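Local structure of uncharacterized peptidase Lmo0363 (Listeria monocytogenes, 3L4E) at residues 131-136 / 172-177; 19-24 / 113-118. The protein is uncharacterised but probably acts as a serine peptidase of family S51, cleaving peptide bonds with a serine-histidine charge relay. All coordinates share one frame; numbering follows the deposited sequence.

Contact 1 of 2, residues 131-136 / 172-177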
loop_
_atom_site.group_PDB
_atom_site.type_symbol
_atom_site.label_atom_id
_atom_site.label_comp_id
_atom_site.label_asym_id
_atom_site.label_seq_id
_atom_site.Cartn_x
_atom_site.Cartn_y
_atom_site.Cartn_z
ATOM N N ALA A 131 -1.374 9.671 -11.104
ATOM C CA ALA A 131 -2.241 10.770 -11.511
ATOM C C ALA A 131 -3.716 10.372 -11.488
ATOM O O ALA A 131 -4.574 11.173 -11.122
ATOM C CB ALA A 131 -1.840 11.301 -12.891
ATOM N N TYR A 132 -4.002 9.126 -11.857
ATOM C CA TYR A 132 -5.379 8.655 -11.973
ATOM C C TYR A 132 -6.158 8.688 -10.657
ATOM O O TYR A 132 -7.390 8.618 -10.662
ATOM C CB TYR A 132 -5.417 7.242 -12.565
ATOM C CG TYR A 132 -4.885 6.148 -11.645
ATOM C CD1 TYR A 132 -5.746 5.364 -10.886
ATOM C CD2 TYR A 132 -3.522 5.895 -11.552
ATOM C CE1 TYR A 132 -5.263 4.360 -10.056
ATOM C CE2 TYR A 132 -3.027 4.902 -10.730
ATOM C CZ TYR A 132 -3.901 4.133 -9.982
ATOM O OH TYR A 132 -3.400 3.137 -9.171
ATOM N N ILE A 133 -5.450 8.790 -9.533
ATOM C CA ILE A 133 -6.109 8.741 -8.232
ATOM C C ILE A 133 -6.479 10.133 -7.698
ATOM O O ILE A 133 -7.042 10.254 -6.611
ATOM C CB ILE A 133 -5.262 7.939 -7.190
ATOM C CG1 ILE A 133 -6.161 7.184 -6.202
ATOM C CG2 ILE A 133 -4.273 8.835 -6.460
ATOM C CD1 ILE A 133 -6.993 6.098 -6.842
ATOM N N GLN A 134 -6.192 11.179 -8.474
ATOM C CA GLN A 134 -6.362 12.552 -7.992
ATOM C C GLN A 134 -7.798 12.987 -7.669
ATOM O O GLN A 134 -7.994 13.966 -6.946
ATOM C CB GLN A 134 -5.715 13.559 -8.949
ATOM C CG GLN A 134 -6.332 13.603 -10.330
ATOM C CD GLN A 134 -5.484 14.398 -11.293
ATOM O OE1 GLN A 134 -4.949 13.855 -12.259
ATOM N NE2 GLN A 134 -5.339 15.693 -11.025
ATOM N N THR A 135 -8.797 12.291 -8.204
ATOM C CA THR A 135 -10.178 12.604 -7.836
ATOM C C THR A 135 -10.589 11.924 -6.524
ATOM O O THR A 135 -11.633 12.245 -5.954
ATOM C CB THR A 135 -11.204 12.275 -8.961
ATOM O OG1 THR A 135 -11.072 10.903 -9.352
ATOM C CG2 THR A 135 -10.989 13.171 -10.175
HETATM N N MSE A 136 -9.779 10.992 -6.037
HETATM C CA MSE A 136 -10.062 10.404 -4.735
HETATM C C MSE A 136 -9.231 11.076 -3.655
HETATM O O MSE A 136 -9.732 11.400 -2.576
HETATM C CB MSE A 136 -9.799 8.899 -4.724
HETATM C CG MSE A 136 -9.930 8.289 -3.326
HETATM SE SE MSE A 136 -9.624 6.372 -3.248
HETATM C CE MSE A 136 -11.118 5.821 -4.386
ATOM N N GLN A 172 -16.053 4.948 -10.746
ATOM C CA GLN A 172 -16.681 4.807 -12.055
ATOM C C GLN A 172 -16.079 5.779 -13.062
ATOM O O GLN A 172 -15.764 5.409 -14.196
ATOM C CB GLN A 172 -18.188 5.055 -11.948
ATOM C CG GLN A 172 -18.951 3.984 -11.178
ATOM C CD GLN A 172 -18.925 2.642 -11.876
ATOM O OE1 GLN A 172 -18.911 1.594 -11.233
ATOM N NE2 GLN A 172 -18.912 2.669 -13.204
ATOM N N LYS A 173 -15.925 7.030 -12.642
ATOM C CA LYS A 173 -15.412 8.069 -13.527
ATOM C C LYS A 173 -13.934 7.880 -13.839
ATOM O O LYS A 173 -13.460 8.298 -14.893
ATOM C CB LYS A 173 -15.687 9.455 -12.945
ATOM C CG LYS A 173 -17.166 9.820 -12.983
ATOM C CD LYS A 173 -17.439 11.208 -12.433
ATOM C CE LYS A 173 -18.908 11.575 -12.611
ATOM N NZ LYS A 173 -19.225 12.915 -12.043
ATOM N N ILE A 174 -13.209 7.233 -12.929
ATOM C CA ILE A 174 -11.805 6.929 -13.159
ATOM C C ILE A 174 -11.645 5.858 -14.234
ATOM O O ILE A 174 -10.820 5.995 -15.133
ATOM C CB ILE A 174 -11.094 6.501 -11.855
ATOM C CG1 ILE A 174 -11.012 7.691 -10.893
ATOM C CG2 ILE A 174 -9.703 5.921 -12.141
ATOM C CD1 ILE A 174 -10.261 7.410 -9.613
ATOM N N VAL A 175 -12.439 4.796 -14.145
ATOM C CA VAL A 175 -12.401 3.754 -15.163
ATOM C C VAL A 175 -12.653 4.336 -16.549
ATOM O O VAL A 175 -11.936 4.030 -17.502
ATOM C CB VAL A 175 -13.444 2.654 -14.900
ATOM C CG1 VAL A 175 -13.635 1.817 -16.147
ATOM C CG2 VAL A 175 -13.016 1.788 -13.727
ATOM N N THR A 176 -13.673 5.183 -16.649
ATOM C CA THR A 176 -14.045 5.780 -17.927
ATOM C C THR A 176 -12.898 6.611 -18.494
ATOM O O THR A 176 -12.552 6.494 -19.670
ATOM C CB THR A 176 -15.291 6.682 -17.796
ATOM O OG1 THR A 176 -16.323 5.993 -17.080
ATOM C CG2 THR A 176 -15.811 7.080 -19.172
ATOM N N GLU A 177 -12.309 7.449 -17.646
ATOM C CA GLU A 177 -11.282 8.389 -18.084
ATOM C C GLU A 177 -9.932 7.729 -18.371
ATOM O O GLU A 177 -9.187 8.177 -19.244
ATOM C CB GLU A 177 -11.119 9.510 -17.055
ATOM C CG GLU A 177 -9.996 10.485 -17.367
ATOM C CD GLU A 177 -9.993 11.689 -16.443
ATOM O OE1 GLU A 177 -10.756 11.681 -15.453
ATOM O OE2 GLU A 177 -9.230 12.643 -16.712
#

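Contact 2 of 2, residues 19-24 / 113-118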
loop_
_atom_site.group_PDB
_atom_site.type_symbol
_atom_site.label_atom_id
_atom_site.label_comp_id
_atom_site.label_asym_id
_atom_site.label_seq_id
_atom_site.Cartn_x
_atom_site.Cartn_y
_atom_site.Cartn_z
ATOM N N THR A 19 -3.848 -14.533 5.197
ATOM C CA THR A 19 -3.351 -15.770 5.789
ATOM C C THR A 19 -3.323 -16.919 4.777
ATOM O O THR A 19 -2.525 -17.832 4.910
ATOM C CB THR A 19 -4.142 -16.182 7.048
ATOM O OG1 THR A 19 -5.516 -16.395 6.708
ATOM C CG2 THR A 19 -4.059 -15.099 8.107
ATOM N N GLU A 20 -4.193 -16.872 3.771
ATOM C CA GLU A 20 -4.077 -17.791 2.642
ATOM C C GLU A 20 -2.804 -17.495 1.846
ATOM O O GLU A 20 -2.103 -18.399 1.422
ATOM C CB GLU A 20 -5.308 -17.694 1.728
ATOM C CG GLU A 20 -5.229 -18.553 0.482
ATOM C CD GLU A 20 -6.408 -18.337 -0.453
ATOM O OE1 GLU A 20 -7.472 -17.880 0.020
ATOM O OE2 GLU A 20 -6.272 -18.632 -1.658
ATOM N N PHE A 21 -2.507 -16.215 1.656
ATOM C CA PHE A 21 -1.345 -15.792 0.871
ATOM C C PHE A 21 -0.006 -16.173 1.527
ATOM O O PHE A 21 0.905 -16.677 0.856
ATOM C CB PHE A 21 -1.429 -14.278 0.641
ATOM C CG PHE A 21 -0.349 -13.717 -0.244
ATOM C CD1 PHE A 21 -0.270 -14.073 -1.581
ATOM C CD2 PHE A 21 0.561 -12.796 0.253
ATOM C CE1 PHE A 21 0.716 -13.540 -2.403
ATOM C CE2 PHE A 21 1.553 -12.254 -0.564
ATOM C CZ PHE A 21 1.630 -12.627 -1.893
ATOM N N GLU A 22 0.099 -15.946 2.840
ATOM C CA GLU A 22 1.364 -16.105 3.562
ATOM C C GLU A 22 1.239 -16.933 4.858
ATOM O O GLU A 22 0.430 -16.605 5.715
ATOM C CB GLU A 22 1.908 -14.714 3.892
ATOM C CG GLU A 22 3.236 -14.689 4.634
ATOM C CD GLU A 22 4.429 -14.929 3.734
ATOM O OE1 GLU A 22 4.267 -14.940 2.496
ATOM O OE2 GLU A 22 5.542 -15.091 4.272
ATOM N N SER A 23 2.061 -17.979 5.001
ATOM C CA SER A 23 2.015 -18.862 6.177
ATOM C C SER A 23 3.038 -18.542 7.272
ATOM O O SER A 23 3.909 -17.691 7.096
ATOM C CB SER A 23 2.189 -20.323 5.758
ATOM O OG SER A 23 1.042 -20.781 5.078
ATOM N N ASN A 24 2.921 -19.256 8.395
ATOM C CA ASN A 24 3.852 -19.153 9.526
ATOM C C ASN A 24 4.182 -17.726 9.936
ATOM O O ASN A 24 5.346 -17.332 10.026
ATOM C CB ASN A 24 5.132 -19.940 9.250
ATOM C CG ASN A 24 4.863 -21.403 8.964
ATOM O OD1 ASN A 24 5.207 -21.907 7.897
ATOM N ND2 ASN A 24 4.236 -22.092 9.916
ATOM N N GLY A 113 13.202 -10.147 -2.059
ATOM C CA GLY A 113 12.226 -11.138 -1.627
ATOM C C GLY A 113 11.278 -10.710 -0.516
ATOM O O GLY A 113 10.419 -11.484 -0.101
ATOM N N LYS A 114 11.418 -9.482 -0.030
ATOM C CA LYS A 114 10.579 -9.021 1.077
ATOM C C LYS A 114 9.130 -8.805 0.651
ATOM O O LYS A 114 8.871 -8.228 -0.398
ATOM C CB LYS A 114 11.143 -7.729 1.656
ATOM C CG LYS A 114 10.629 -7.379 3.031
ATOM C CD LYS A 114 11.733 -6.707 3.843
ATOM C CE LYS A 114 12.869 -7.674 4.110
ATOM N NZ LYS A 114 13.962 -7.056 4.912
ATOM N N LEU A 115 8.194 -9.285 1.465
ATOM C CA LEU A 115 6.768 -9.123 1.196
ATOM C C LEU A 115 6.306 -7.690 1.437
ATOM O O LEU A 115 6.530 -7.130 2.513
ATOM C CB LEU A 115 5.950 -10.080 2.068
ATOM C CG LEU A 115 4.429 -9.908 2.038
ATOM C CD1 LEU A 115 3.887 -10.129 0.634
ATOM C CD2 LEU A 115 3.755 -10.849 3.033
ATOM N N TYR A 116 5.649 -7.119 0.431
ATOM C CA TYR A 116 5.068 -5.782 0.499
ATOM C C TYR A 116 3.546 -5.874 0.559
ATOM O O TYR A 116 2.918 -6.486 -0.319
ATOM C CB TYR A 116 5.500 -4.965 -0.725
ATOM C CG TYR A 116 4.916 -3.567 -0.790
ATOM C CD1 TYR A 116 5.582 -2.482 -0.220
ATOM C CD2 TYR A 116 3.702 -3.326 -1.430
ATOM C CE1 TYR A 116 5.054 -1.208 -0.271
ATOM C CE2 TYR A 116 3.161 -2.043 -1.490
ATOM C CZ TYR A 116 3.854 -0.986 -0.915
ATOM O OH TYR A 116 3.346 0.292 -0.946
ATOM N N ILE A 117 2.963 -5.287 1.600
ATOM C CA ILE A 117 1.513 -5.233 1.750
ATOM C C ILE A 117 1.086 -3.790 1.532
ATOM O O ILE A 117 1.518 -2.888 2.259
ATOM C CB ILE A 117 1.060 -5.680 3.145
ATOM C CG1 ILE A 117 1.567 -7.093 3.463
ATOM C CG2 ILE A 117 -0.472 -5.580 3.266
ATOM C CD1 ILE A 117 1.521 -7.415 4.955
ATOM N N GLY A 118 0.274 -3.562 0.507
ATOM C CA GLY A 118 -0.147 -2.209 0.184
ATOM C C GLY A 118 -1.643 -2.024 0.273
ATOM O O GLY A 118 -2.390 -2.687 -0.455
#

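Contact 1 of 2, residues 131-136 / 172-177
The 3-10 turn at 131-133 comes up to helix 168-177 with the CA atoms of Y132 and I174 6.8 Å apart, and the N of Q134 bonds back to the O of A131 at 3.1 Å. From the helix a single side chain, I174, reaches across. Its terminal CD1 lies 3.3 Å from the backbone O of Y132, a close meeting of methyl and carbonyl, and 3.6 Å from OG1 of T135. CG1 of the same branch also stands 3.6 Å from T135 OG1, while the other branch, CG2, anti to the backbone N of I174, comes to the edge of the Y132 ring, near its plane, 4.2 Å from Y132 CD1. This joins the loop between helix 121-124 and strand 157-159 to the helix that follows the strand. The strand holds both sides: Y132 OH bonds to the carbonyl of T158, and L159 touches I133 and I174. Y132 CG lies between backbone N and carbonyl carbon (chi1 70°), presenting the ring edge to I174. I133 adds a looser contact, its CD1 being 4.5 Å from I174 CD1, and its side chain is about 7 Å from that of H161, a charge-relay residue by similarity.

Contact 2 of 2, residues 19-24 / 113-118
OE1 of E22 forms a salt bridge with NH2 of R196, which also hydrogen-bonds the backbone O of F21; the R196 guanidinium makes a cation-pi contact with the F21 ring. F21 and E22 are thereby tied to strand 191-196 while their side chains turn to L115. The setting is an alpha/beta fold with a mixed central sheet, in which helix 15-21 belongs to the beta-alpha-beta crossover from strand 4-8 to strand 29-33. The order of strands places 115-119 and 82-85 between those two, consistent with the end of this helix lying over strand 115-119. The CA atoms of E22 and L115 are still 9.1 Å apart, so the gap is bridged by side chains. Both F21 and L115 carry CG anti to the backbone N (chi1 -176° for F21), and the two side chains run past each other in opposite directions. Two residues before L115, G113 closes helix 102-111 with a Schellman motif. The two methyls of L115 divide the work. CD2 faces E22: chi1 at -179° sets E22 CG 4.2 Å from L115 CD2, and the bend at chi2 (79°) swings OE1 of the same residue to an equal distance. CD1 meets the F21 ring at its edge and in its plane, 3.4 Å from CE2.

How the contacts relate
From the N terminus, strand 4-8 leads into helix 15-21, at whose end contact 2 opens; it closes 89 residues later on strand 115-119, after the chain has added three more strands of the main sheet. That strand runs directly into S120, the charge-relay serine by similarity, at what looks like a nucleophile elbow. Helix 121-124 follows, and contact 1 opens at 131-136 and closes at 172-177, its shorter loop enclosing strand 157-159 and H161. The two loops are in series and neither nest nor cross. Their contacts lie on opposite sides of the chain's centre, centres about 28 Å apart: contact 2 ties a helix to the main sheet, contact 1 a peripheral loop to helix 168-177.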